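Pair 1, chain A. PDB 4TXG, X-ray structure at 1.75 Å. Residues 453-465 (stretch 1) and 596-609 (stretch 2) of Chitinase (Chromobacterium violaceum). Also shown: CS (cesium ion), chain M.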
# COMPACT_ATOMS: atom_id res chain seq x y z
N PRO A 453 1.84 -5.45 13.09
CA PRO A 453 2.68 -4.57 13.92
C PRO A 453 3.23 -3.42 13.08
O PRO A 453 3.31 -3.56 11.85
CB PRO A 453 3.81 -5.50 14.37
CG PRO A 453 3.95 -6.47 13.20
CD PRO A 453 2.51 -6.72 12.76
N ALA A 454 3.62 -2.32 13.72
CA ALA A 454 4.13 -1.16 13.00
C ALA A 454 5.31 -1.52 12.12
O ALA A 454 5.48 -0.96 11.04
CB ALA A 454 4.52 -0.04 13.99
N SER A 455 6.11 -2.48 12.57
CA SER A 455 7.30 -2.91 11.84
C SER A 455 6.99 -3.51 10.46
O SER A 455 7.88 -3.60 9.61
CB SER A 455 8.10 -3.92 12.67
OG SER A 455 7.31 -5.06 12.98
N ARG A 456 5.75 -3.92 10.23
CA ARG A 456 5.39 -4.53 8.95
C ARG A 456 4.53 -3.60 8.10
O ARG A 456 3.89 -4.05 7.15
CB ARG A 456 4.69 -5.89 9.18
CG ARG A 456 5.68 -6.96 9.69
CD ARG A 456 5.04 -8.27 10.16
NE ARG A 456 4.20 -8.89 9.13
CZ ARG A 456 3.07 -9.53 9.41
NH1 ARG A 456 2.66 -9.63 10.67
NH2 ARG A 456 2.34 -10.05 8.43
N VAL A 457 4.52 -2.32 8.44
CA VAL A 457 3.79 -1.32 7.66
C VAL A 457 4.74 -0.24 7.13
O VAL A 457 5.54 0.30 7.89
CB VAL A 457 2.68 -0.63 8.49
CG1 VAL A 457 1.91 0.38 7.64
CG2 VAL A 457 1.72 -1.68 9.08
N ASN A 458 4.65 0.07 5.84
CA ASN A 458 5.37 1.21 5.27
C ASN A 458 4.38 2.14 4.58
O ASN A 458 3.48 1.67 3.88
CB ASN A 458 6.44 0.75 4.29
CG ASN A 458 7.27 -0.39 4.86
OD1 ASN A 458 8.17 -0.18 5.66
ND2 ASN A 458 6.93 -1.60 4.47
N MET A 459 4.53 3.44 4.77
CA MET A 459 3.58 4.38 4.20
C MET A 459 4.11 5.01 2.92
O MET A 459 5.28 5.42 2.86
CB MET A 459 3.24 5.47 5.23
CG MET A 459 2.67 4.90 6.53
SD MET A 459 1.30 3.75 6.32
CE MET A 459 0.07 4.80 5.54
N GLY A 460 3.26 5.11 1.91
CA GLY A 460 3.67 5.65 0.62
C GLY A 460 3.58 7.17 0.53
O GLY A 460 2.68 7.78 1.10
N VAL A 461 4.51 7.77 -0.21
CA VAL A 461 4.45 9.18 -0.56
C VAL A 461 4.69 9.32 -2.06
O VAL A 461 5.36 8.48 -2.67
CB VAL A 461 5.50 10.02 0.20
CG1 VAL A 461 5.27 9.95 1.70
CG2 VAL A 461 6.92 9.58 -0.17
N PRO A 462 4.13 10.38 -2.68
CA PRO A 462 4.29 10.57 -4.12
C PRO A 462 5.47 11.47 -4.48
O PRO A 462 5.70 12.45 -3.79
CB PRO A 462 2.98 11.26 -4.52
CG PRO A 462 2.68 12.13 -3.32
CD PRO A 462 3.14 11.33 -2.11
N TYR A 463 6.19 11.13 -5.54
CA TYR A 463 7.20 12.03 -6.09
C TYR A 463 6.67 12.66 -7.38
O TYR A 463 7.42 12.98 -8.30
CB TYR A 463 8.52 11.29 -6.36
CG TYR A 463 9.37 10.95 -5.15
CD1 TYR A 463 8.95 11.24 -3.85
CD2 TYR A 463 10.62 10.35 -5.32
CE1 TYR A 463 9.76 10.92 -2.75
CE2 TYR A 463 11.43 10.04 -4.24
CZ TYR A 463 11.00 10.32 -2.96
OH TYR A 463 11.83 10.00 -1.90
N TYR A 464 5.36 12.85 -7.43
CA TYR A 464 4.70 13.38 -8.62
C TYR A 464 3.52 14.22 -8.16
O TYR A 464 3.12 14.17 -7.00
CB TYR A 464 4.22 12.25 -9.54
CG TYR A 464 3.17 11.39 -8.86
CD1 TYR A 464 3.55 10.30 -8.08
CD2 TYR A 464 1.81 11.70 -8.95
CE1 TYR A 464 2.61 9.53 -7.44
CE2 TYR A 464 0.86 10.92 -8.30
CZ TYR A 464 1.27 9.85 -7.54
OH TYR A 464 0.34 9.07 -6.88
N THR A 465 2.95 14.98 -9.09
CA THR A 465 1.80 15.82 -8.80
C THR A 465 0.51 15.27 -9.40
O THR A 465 0.54 14.44 -10.32
CB THR A 465 1.99 17.25 -9.37
OG1 THR A 465 1.96 17.17 -10.81
CG2 THR A 465 3.32 17.83 -8.93
N ASN A 596 7.31 4.88 15.12
CA ASN A 596 8.14 3.72 14.79
C ASN A 596 7.52 2.86 13.69
O ASN A 596 7.50 1.62 13.78
CB ASN A 596 8.39 2.89 16.04
CG ASN A 596 9.31 3.60 17.03
OD1 ASN A 596 10.44 3.95 16.69
ND2 ASN A 596 8.81 3.84 18.24
N VAL A 597 7.06 3.53 12.64
CA VAL A 597 6.50 2.85 11.47
C VAL A 597 7.63 2.12 10.74
O VAL A 597 8.79 2.52 10.83
CB VAL A 597 5.79 3.86 10.55
CG1 VAL A 597 5.05 3.15 9.42
CG2 VAL A 597 4.80 4.69 11.37
N GLY A 598 7.29 1.05 10.04
CA GLY A 598 8.29 0.24 9.37
C GLY A 598 9.17 1.04 8.42
O GLY A 598 10.39 0.81 8.34
N GLY A 599 8.56 1.98 7.72
CA GLY A 599 9.30 2.75 6.75
C GLY A 599 8.42 3.51 5.77
O GLY A 599 7.23 3.70 6.01
N VAL A 600 9.05 3.94 4.68
CA VAL A 600 8.43 4.80 3.69
C VAL A 600 8.63 4.19 2.31
O VAL A 600 9.71 3.68 2.00
CB VAL A 600 9.03 6.23 3.72
CG1 VAL A 600 8.46 7.08 2.60
CG2 VAL A 600 8.77 6.91 5.08
N MET A 601 7.58 4.23 1.49
CA MET A 601 7.64 3.78 0.11
C MET A 601 7.37 5.02 -0.75
O MET A 601 6.69 5.93 -0.30
CB MET A 601 6.61 2.66 -0.12
CG MET A 601 6.36 2.28 -1.57
SD MET A 601 5.11 3.37 -2.31
CE MET A 601 3.60 2.66 -1.64
N PHE A 602 7.92 5.09 -1.96
CA PHE A 602 7.55 6.20 -2.83
C PHE A 602 7.41 5.76 -4.28
O PHE A 602 8.11 4.86 -4.75
CB PHE A 602 8.57 7.36 -2.70
CG PHE A 602 10.00 6.94 -2.84
CD1 PHE A 602 10.60 6.91 -4.08
CD2 PHE A 602 10.75 6.59 -1.73
CE1 PHE A 602 11.93 6.53 -4.22
CE2 PHE A 602 12.08 6.21 -1.86
CZ PHE A 602 12.66 6.18 -3.11
N TRP A 603 6.44 6.38 -4.96
CA TRP A 603 6.26 6.26 -6.39
C TRP A 603 6.54 7.63 -6.99
O TRP A 603 5.86 8.58 -6.59
CB TRP A 603 4.81 5.84 -6.71
CG TRP A 603 4.58 5.71 -8.17
CD1 TRP A 603 4.39 6.72 -9.07
CD2 TRP A 603 4.56 4.50 -8.92
NE1 TRP A 603 4.25 6.21 -10.34
CE2 TRP A 603 4.33 4.84 -10.27
CE3 TRP A 603 4.69 3.14 -8.58
CZ2 TRP A 603 4.25 3.88 -11.28
CZ3 TRP A 603 4.60 2.20 -9.58
CH2 TRP A 603 4.38 2.57 -10.92
N GLU A 604 7.50 7.79 -7.90
CA GLU A 604 8.44 6.78 -8.37
C GLU A 604 9.83 7.41 -8.35
O GLU A 604 9.95 8.64 -8.24
CB GLU A 604 8.10 6.33 -9.80
CG GLU A 604 8.01 7.52 -10.76
CD GLU A 604 7.85 7.14 -12.22
OE1 GLU A 604 6.74 7.34 -12.77
OE2 GLU A 604 8.83 6.66 -12.81
N LEU A 605 10.87 6.60 -8.48
CA LEU A 605 12.24 7.09 -8.38
C LEU A 605 12.53 8.24 -9.36
O LEU A 605 13.18 9.22 -8.99
CB LEU A 605 13.22 5.94 -8.61
CG LEU A 605 13.39 5.03 -7.39
CD1 LEU A 605 13.87 3.64 -7.80
CD2 LEU A 605 14.38 5.67 -6.42
N ALA A 606 12.01 8.14 -10.57
CA ALA A 606 12.32 9.14 -11.61
C ALA A 606 11.73 10.52 -11.33
O ALA A 606 12.09 11.50 -12.00
CB ALA A 606 11.84 8.65 -12.96
N GLY A 607 10.83 10.62 -10.36
CA GLY A 607 10.23 11.90 -10.03
C GLY A 607 11.01 12.75 -9.04
O GLY A 607 10.72 13.94 -8.88
N ASP A 608 11.99 12.15 -8.36
CA ASP A 608 12.78 12.90 -7.37
C ASP A 608 13.69 13.88 -8.11
O ASP A 608 13.95 13.72 -9.31
CB ASP A 608 13.60 11.93 -6.51
CG ASP A 608 14.08 12.54 -5.20
OD1 ASP A 608 13.84 13.75 -4.96
OD2 ASP A 608 14.72 11.80 -4.42
N TYR A 609 14.18 14.90 -7.41
CA TYR A 609 14.78 16.05 -8.09
C TYR A 609 16.09 16.55 -7.48
O TYR A 609 16.39 16.27 -6.33
CB TYR A 609 13.77 17.20 -8.12
CG TYR A 609 13.34 17.72 -6.76
CD1 TYR A 609 14.09 18.69 -6.09
CD2 TYR A 609 12.18 17.26 -6.15
CE1 TYR A 609 13.70 19.18 -4.86
CE2 TYR A 609 11.78 17.75 -4.90
CZ TYR A 609 12.55 18.71 -4.27
OH TYR A 609 12.17 19.20 -3.04
CS CS M . 0.69 6.34 -8.23
O HOH W 1 1.26 3.24 -7.22
O HOH W 2 0.18 6.11 -11.17

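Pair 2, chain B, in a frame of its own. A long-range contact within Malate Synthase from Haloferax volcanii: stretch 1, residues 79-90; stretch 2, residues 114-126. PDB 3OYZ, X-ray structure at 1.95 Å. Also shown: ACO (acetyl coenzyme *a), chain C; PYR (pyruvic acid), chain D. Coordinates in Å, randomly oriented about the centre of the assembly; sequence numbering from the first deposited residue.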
# COMPACT_ATOMS: atom_id res chain seq x y z
N GLY B 79 25.88 -18.64 -12.47
CA GLY B 79 24.50 -18.13 -12.33
C GLY B 79 23.73 -18.12 -13.65
O GLY B 79 24.11 -18.83 -14.57
N GLU B 80 22.66 -17.34 -13.80
CA GLU B 80 21.92 -17.36 -15.09
C GLU B 80 22.22 -16.07 -15.74
O GLU B 80 22.28 -15.06 -15.05
CB GLU B 80 20.40 -17.47 -14.84
CG GLU B 80 19.92 -18.87 -14.40
CD GLU B 80 18.36 -18.98 -14.36
OE1 GLU B 80 17.70 -18.02 -14.83
OE2 GLU B 80 17.78 -20.01 -13.93
N ILE B 81 22.29 -16.04 -17.08
CA ILE B 81 22.56 -14.82 -17.79
C ILE B 81 21.27 -14.28 -18.54
O ILE B 81 20.66 -14.95 -19.37
CB ILE B 81 23.72 -15.01 -18.81
CG1 ILE B 81 24.96 -15.71 -18.15
CG2 ILE B 81 24.09 -13.68 -19.50
CD1 ILE B 81 26.21 -15.77 -19.17
N HIS B 82 20.93 -13.04 -18.26
CA HIS B 82 19.71 -12.41 -18.82
C HIS B 82 20.10 -11.00 -19.14
O HIS B 82 19.95 -10.14 -18.28
CB HIS B 82 18.66 -12.38 -17.67
CG HIS B 82 18.14 -13.72 -17.24
ND1 HIS B 82 16.93 -14.22 -17.67
CD2 HIS B 82 18.60 -14.59 -16.31
CE1 HIS B 82 16.71 -15.39 -17.10
NE2 HIS B 82 17.69 -15.62 -16.23
N PRO B 83 20.57 -10.66 -20.36
CA PRO B 83 20.95 -9.29 -20.63
C PRO B 83 19.79 -8.26 -20.70
O PRO B 83 18.67 -8.64 -21.11
CB PRO B 83 21.53 -9.38 -22.07
CG PRO B 83 21.98 -10.74 -22.24
CD PRO B 83 20.91 -11.56 -21.48
N ARG B 84 20.01 -7.02 -20.31
CA ARG B 84 18.96 -5.99 -20.40
C ARG B 84 19.09 -5.27 -21.75
O ARG B 84 20.14 -4.68 -22.03
CB ARG B 84 19.01 -5.00 -19.22
CG ARG B 84 17.94 -3.82 -19.34
CD ARG B 84 17.58 -3.24 -18.02
NE ARG B 84 18.61 -2.31 -17.53
CZ ARG B 84 18.43 -1.37 -16.61
NH1 ARG B 84 17.25 -1.12 -15.99
NH2 ARG B 84 19.46 -0.60 -16.34
N MET B 85 17.99 -5.26 -22.51
CA MET B 85 17.87 -4.57 -23.78
C MET B 85 17.23 -3.19 -23.57
O MET B 85 16.56 -2.92 -22.55
CB MET B 85 17.01 -5.43 -24.72
CG MET B 85 17.56 -6.84 -24.77
SD MET B 85 18.97 -6.96 -25.97
CE MET B 85 20.32 -6.61 -24.85
N VAL B 86 17.29 -2.35 -24.59
CA VAL B 86 16.55 -1.09 -24.43
C VAL B 86 15.05 -1.31 -24.72
O VAL B 86 14.72 -2.28 -25.41
CB VAL B 86 17.06 0.08 -25.30
CG1 VAL B 86 18.49 0.45 -24.86
CG2 VAL B 86 17.06 -0.30 -26.79
N TRP B 87 14.19 -0.51 -24.11
CA TRP B 87 12.73 -0.57 -24.37
C TRP B 87 12.09 0.69 -23.82
O TRP B 87 12.57 1.33 -22.88
CB TRP B 87 12.11 -1.81 -23.70
CG TRP B 87 10.63 -2.05 -23.95
CD1 TRP B 87 9.56 -1.56 -23.21
CD2 TRP B 87 10.07 -2.82 -25.02
NE1 TRP B 87 8.37 -2.01 -23.78
CE2 TRP B 87 8.66 -2.81 -24.85
CE3 TRP B 87 10.63 -3.57 -26.07
CZ2 TRP B 87 7.80 -3.48 -25.72
CZ3 TRP B 87 9.78 -4.26 -26.95
CH2 TRP B 87 8.37 -4.09 -26.82
N HIS B 88 10.96 1.11 -24.38
CA HIS B 88 10.23 2.08 -23.60
C HIS B 88 8.79 2.04 -24.11
O HIS B 88 8.52 2.07 -25.31
CB HIS B 88 10.77 3.52 -23.75
CG HIS B 88 10.35 4.46 -22.67
ND1 HIS B 88 9.05 4.92 -22.55
CD2 HIS B 88 11.07 5.07 -21.68
CE1 HIS B 88 8.98 5.76 -21.53
NE2 HIS B 88 10.19 5.89 -21.01
N ARG B 89 7.86 2.03 -23.16
CA ARG B 89 6.43 2.06 -23.45
C ARG B 89 5.98 3.23 -24.36
O ARG B 89 4.95 3.08 -25.04
CB ARG B 89 5.63 2.13 -22.10
CG ARG B 89 5.78 3.43 -21.26
CD ARG B 89 5.32 3.28 -19.78
NE ARG B 89 5.76 4.42 -18.98
CZ ARG B 89 6.99 4.50 -18.48
NH1 ARG B 89 7.87 3.49 -18.61
NH2 ARG B 89 7.32 5.57 -17.78
N ASP B 90 6.65 4.39 -24.30
CA ASP B 90 6.26 5.55 -25.08
C ASP B 90 7.18 5.80 -26.30
O ASP B 90 6.98 6.78 -27.00
CB ASP B 90 6.28 6.82 -24.23
CG ASP B 90 5.34 6.74 -23.01
OD1 ASP B 90 4.22 6.25 -23.16
OD2 ASP B 90 5.69 7.23 -21.92
N GLU B 114 22.98 -20.21 -26.64
CA GLU B 114 23.02 -21.39 -25.82
C GLU B 114 23.34 -21.11 -24.35
O GLU B 114 23.01 -21.95 -23.52
CB GLU B 114 23.98 -22.47 -26.40
CG GLU B 114 25.16 -21.89 -27.16
CD GLU B 114 24.80 -21.41 -28.58
OE1 GLU B 114 24.35 -22.17 -29.46
OE2 GLU B 114 25.01 -20.22 -28.85
N HIS B 115 23.93 -19.96 -24.00
CA HIS B 115 24.21 -19.65 -22.60
C HIS B 115 23.34 -18.49 -22.01
O HIS B 115 23.65 -17.95 -20.93
CB HIS B 115 25.71 -19.31 -22.40
CG HIS B 115 26.62 -20.25 -23.14
ND1 HIS B 115 26.65 -21.60 -22.89
CD2 HIS B 115 27.47 -20.04 -24.18
CE1 HIS B 115 27.45 -22.20 -23.76
NE2 HIS B 115 27.98 -21.27 -24.53
N ILE B 116 22.31 -18.10 -22.74
CA ILE B 116 21.39 -16.99 -22.34
C ILE B 116 20.06 -17.60 -21.88
O ILE B 116 19.46 -18.38 -22.57
CB ILE B 116 21.17 -15.99 -23.47
CG1 ILE B 116 22.50 -15.25 -23.60
CG2 ILE B 116 20.09 -14.92 -23.14
CD1 ILE B 116 22.55 -14.19 -24.65
N HIS B 117 19.62 -17.30 -20.67
CA HIS B 117 18.36 -17.86 -20.24
C HIS B 117 17.17 -16.92 -20.58
O HIS B 117 16.03 -17.39 -20.46
CB HIS B 117 18.37 -18.03 -18.73
CG HIS B 117 18.82 -19.38 -18.26
ND1 HIS B 117 20.14 -19.79 -18.32
CD2 HIS B 117 18.14 -20.38 -17.65
CE1 HIS B 117 20.25 -21.00 -17.81
NE2 HIS B 117 19.05 -21.38 -17.39
N GLY B 118 17.42 -15.64 -20.83
CA GLY B 118 16.30 -14.71 -21.19
C GLY B 118 16.80 -13.29 -21.22
O GLY B 118 18.02 -13.03 -21.32
N PHE B 119 15.87 -12.32 -21.29
CA PHE B 119 16.27 -10.94 -21.44
C PHE B 119 15.41 -10.13 -20.44
O PHE B 119 14.33 -10.60 -20.03
CB PHE B 119 16.04 -10.42 -22.86
CG PHE B 119 17.03 -10.96 -23.91
CD1 PHE B 119 18.22 -10.31 -24.10
CD2 PHE B 119 16.76 -12.13 -24.63
CE1 PHE B 119 19.17 -10.83 -24.99
CE2 PHE B 119 17.65 -12.61 -25.57
CZ PHE B 119 18.90 -11.96 -25.69
N VAL B 120 15.90 -8.95 -20.10
CA VAL B 120 15.29 -8.09 -19.11
C VAL B 120 14.87 -6.86 -19.93
O VAL B 120 15.66 -6.32 -20.74
CB VAL B 120 16.27 -7.68 -18.00
CG1 VAL B 120 15.66 -6.56 -17.14
CG2 VAL B 120 16.81 -8.89 -17.19
N ILE B 121 13.59 -6.48 -19.77
CA ILE B 121 12.94 -5.37 -20.45
C ILE B 121 12.56 -4.26 -19.48
O ILE B 121 11.71 -4.39 -18.56
CB ILE B 121 11.67 -5.90 -21.25
CG1 ILE B 121 12.00 -7.16 -22.05
CG2 ILE B 121 10.95 -4.83 -22.13
CD1 ILE B 121 13.13 -7.00 -23.15
N PRO B 122 13.16 -3.09 -19.75
CA PRO B 122 12.95 -1.97 -18.89
C PRO B 122 11.75 -1.15 -19.39
O PRO B 122 11.29 -1.29 -20.50
CB PRO B 122 14.23 -1.16 -19.11
CG PRO B 122 14.42 -1.30 -20.63
CD PRO B 122 14.21 -2.81 -20.76
N GLU B 123 11.28 -0.26 -18.56
CA GLU B 123 10.33 0.81 -18.88
C GLU B 123 8.95 0.31 -19.43
O GLU B 123 8.37 1.04 -20.25
CB GLU B 123 10.99 1.81 -19.86
CG GLU B 123 12.18 2.58 -19.30
CD GLU B 123 11.73 3.68 -18.37
OE1 GLU B 123 12.61 4.43 -17.95
OE2 GLU B 123 10.55 3.79 -17.96
N VAL B 124 8.50 -0.89 -19.08
CA VAL B 124 7.25 -1.44 -19.60
C VAL B 124 6.10 -0.53 -19.03
O VAL B 124 6.31 0.21 -18.06
CB VAL B 124 7.12 -2.93 -19.28
CG1 VAL B 124 8.23 -3.81 -20.02
CG2 VAL B 124 7.11 -3.17 -17.76
N GLY B 125 4.95 -0.54 -19.68
CA GLY B 125 3.80 0.28 -19.25
C GLY B 125 2.69 -0.67 -18.82
O GLY B 125 2.97 -1.57 -18.02
N GLY B 126 1.47 -0.49 -19.37
CA GLY B 126 0.34 -1.41 -19.06
C GLY B 126 0.51 -2.76 -19.72
O GLY B 126 1.45 -2.97 -20.52
N1A ACO C . 30.31 -5.09 -13.35
C2A ACO C . 31.55 -5.58 -13.55
N3A ACO C . 32.60 -5.12 -12.85
C4A ACO C . 32.49 -4.14 -11.92
C5A ACO C . 31.14 -3.58 -11.67
C6A ACO C . 30.02 -4.09 -12.49
N6A ACO C . 28.81 -3.51 -12.27
N7A ACO C . 31.26 -2.63 -10.73
C8A ACO C . 32.57 -2.56 -10.41
N9A ACO C . 33.29 -3.48 -11.07
C1B ACO C . 34.76 -3.66 -10.89
C2B ACO C . 35.39 -2.28 -10.73
O2B ACO C . 35.65 -1.74 -12.02
C3B ACO C . 36.63 -2.56 -9.90
O3B ACO C . 37.53 -3.10 -10.86
P3B ACO C . 39.18 -3.11 -10.76
O7A ACO C . 39.37 -4.57 -10.37
O8A ACO C . 39.40 -2.05 -9.70
O9A ACO C . 39.71 -2.71 -12.11
C4B ACO C . 36.14 -3.66 -8.97
O4B ACO C . 35.11 -4.36 -9.68
C5B ACO C . 35.52 -3.10 -7.70
O5B ACO C . 34.79 -1.93 -8.07
P1A ACO C . 34.24 -0.88 -7.00
O1A ACO C . 35.29 -0.10 -6.27
O2A ACO C . 33.37 -1.71 -6.10
O3A ACO C . 33.31 0.21 -7.72
P2A ACO C . 33.90 1.39 -8.62
O4A ACO C . 34.92 0.61 -9.39
O5A ACO C . 34.02 2.61 -7.73
O6A ACO C . 32.72 1.84 -9.64
CBP ACO C . 30.41 2.09 -10.45
CCP ACO C . 31.38 2.17 -9.26
CDP ACO C . 30.84 3.05 -11.56
CEP ACO C . 29.05 2.55 -9.95
CAP ACO C . 30.36 0.69 -11.08
OAP ACO C . 30.21 -0.19 -9.97
C9P ACO C . 29.18 0.47 -12.01
O9P ACO C . 29.17 1.02 -13.12
N8P ACO C . 28.18 -0.29 -11.55
C7P ACO C . 27.03 -0.56 -12.41
C6P ACO C . 26.09 0.65 -12.56
C5P ACO C . 24.85 0.10 -13.24
O5P ACO C . 24.79 -1.10 -13.51
N4P ACO C . 23.87 0.97 -13.44
C3P ACO C . 22.58 0.65 -14.02
C2P ACO C . 21.74 -0.23 -13.10
S1P ACO C . 20.90 1.00 -12.16
C ACO C . 19.61 1.62 -13.06
O ACO C . 19.50 1.47 -14.26
CH3 ACO C . 18.60 2.43 -12.31
C PYR D . 15.92 2.13 -12.27
O PYR D . 15.32 2.92 -13.08
OXT PYR D . 15.81 2.21 -10.99
CA PYR D . 16.62 1.06 -12.84
O3 PYR D . 16.62 0.90 -14.13
CB PYR D . 17.28 0.05 -11.97
O HOH W 3 22.55 -18.44 -18.47
O HOH W 4 14.48 -12.75 -18.03
O HOH W 5 9.61 5.36 -15.95

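Two extended segments lying side by side in the same direction can keep one backbone arrangement while the side chains between them change, and pairs 1 and 2 illustrate this. Over 14 central residues their backbones superpose with an RMSD of 0.8 Å. In pair 1 the parallel strands are laced alternately: A:Met459 N donates to A:Gly599 O (3.0 Å), A:Met601 N to A:Met459 O (2.9 Å), and A:Val461 N to A:Met601 O (2.9 Å). Pair 2 retains the last two at matched positions, with B:Val120 N reaching B:Pro83 O (3.0 Å) and B:Met85 N reaching B:Val120 O (3.1 Å). B:Pro83, matching A:Met459, has no amide hydrogen, so the first rung is absent. The CA-H...O contact beside it is kept in both pairs, from A:Asn458 CA to A:Gly599 O at 3.2 Å and from B:His82 CA to B:Gly118 O at 3.1 Å, and in pair 2 it remains without the amide bond.

The matched glycines A:Gly599 and B:Gly118 both adopt fully extended angles. In pair 1 a CB there would be jammed against the preceding carbonyl and would also clash with A:Asn458 OD1. The counterpart of A:Asn458 is B:His82, whose ring lies beside B:Gly118 and, through water 4, links its ND1 to B:Phe119 O.

Two residues on from A:Asn458, A:Gly460 leaves room for A:Met601: an ideal CB on A:Gly460 would lie 2.7 Å from A:Met601 CE. Pair 2 places B:Arg84 opposite the shorter B:Val120, with B:Arg84 CD 3.9 Å from B:Val120 CG1. The arginine continues to the ligands, donating from NH1 to PYR O3 (2.8 Å) and from NH2 to ACO O (2.9 Å).

Among the apolar positions, A:Val461 CG2 packs 4.0 Å from A:Val600 CG1. The matched pair is larger on both sides: B:Met85 CG approaches B:Phe119 CD1 at 3.6 Å.

The clearest exchange involves an aromatic residue facing the other stretch. A:Tyr463 and A:Phe602 form an offset stack, their centroids 4.4 Å apart and their planes at 13°. Their counterparts are B:Trp87 and B:Ile121, and here one ring suffices: B:Ile121 CG2 sits over the indole face, 3.6 Å from the centroid of the five-membered ring. Flat surface against flat surface becomes methyl against flat surface.

Beyond this the solutions part. A:Trp603 N bonds to A:Val461 O (3.3 Å), whereas the matched B:Pro122 cannot donate and packs its CD 3.7 Å from B:Trp87 CB. A:Glu604 points away, but B:Glu123 points toward the other stretch and forms a salt bridge from OE2 to B:Arg89 NH1 at 2.8 Å. The backbone sets the positions; the side chains settle how each is filled.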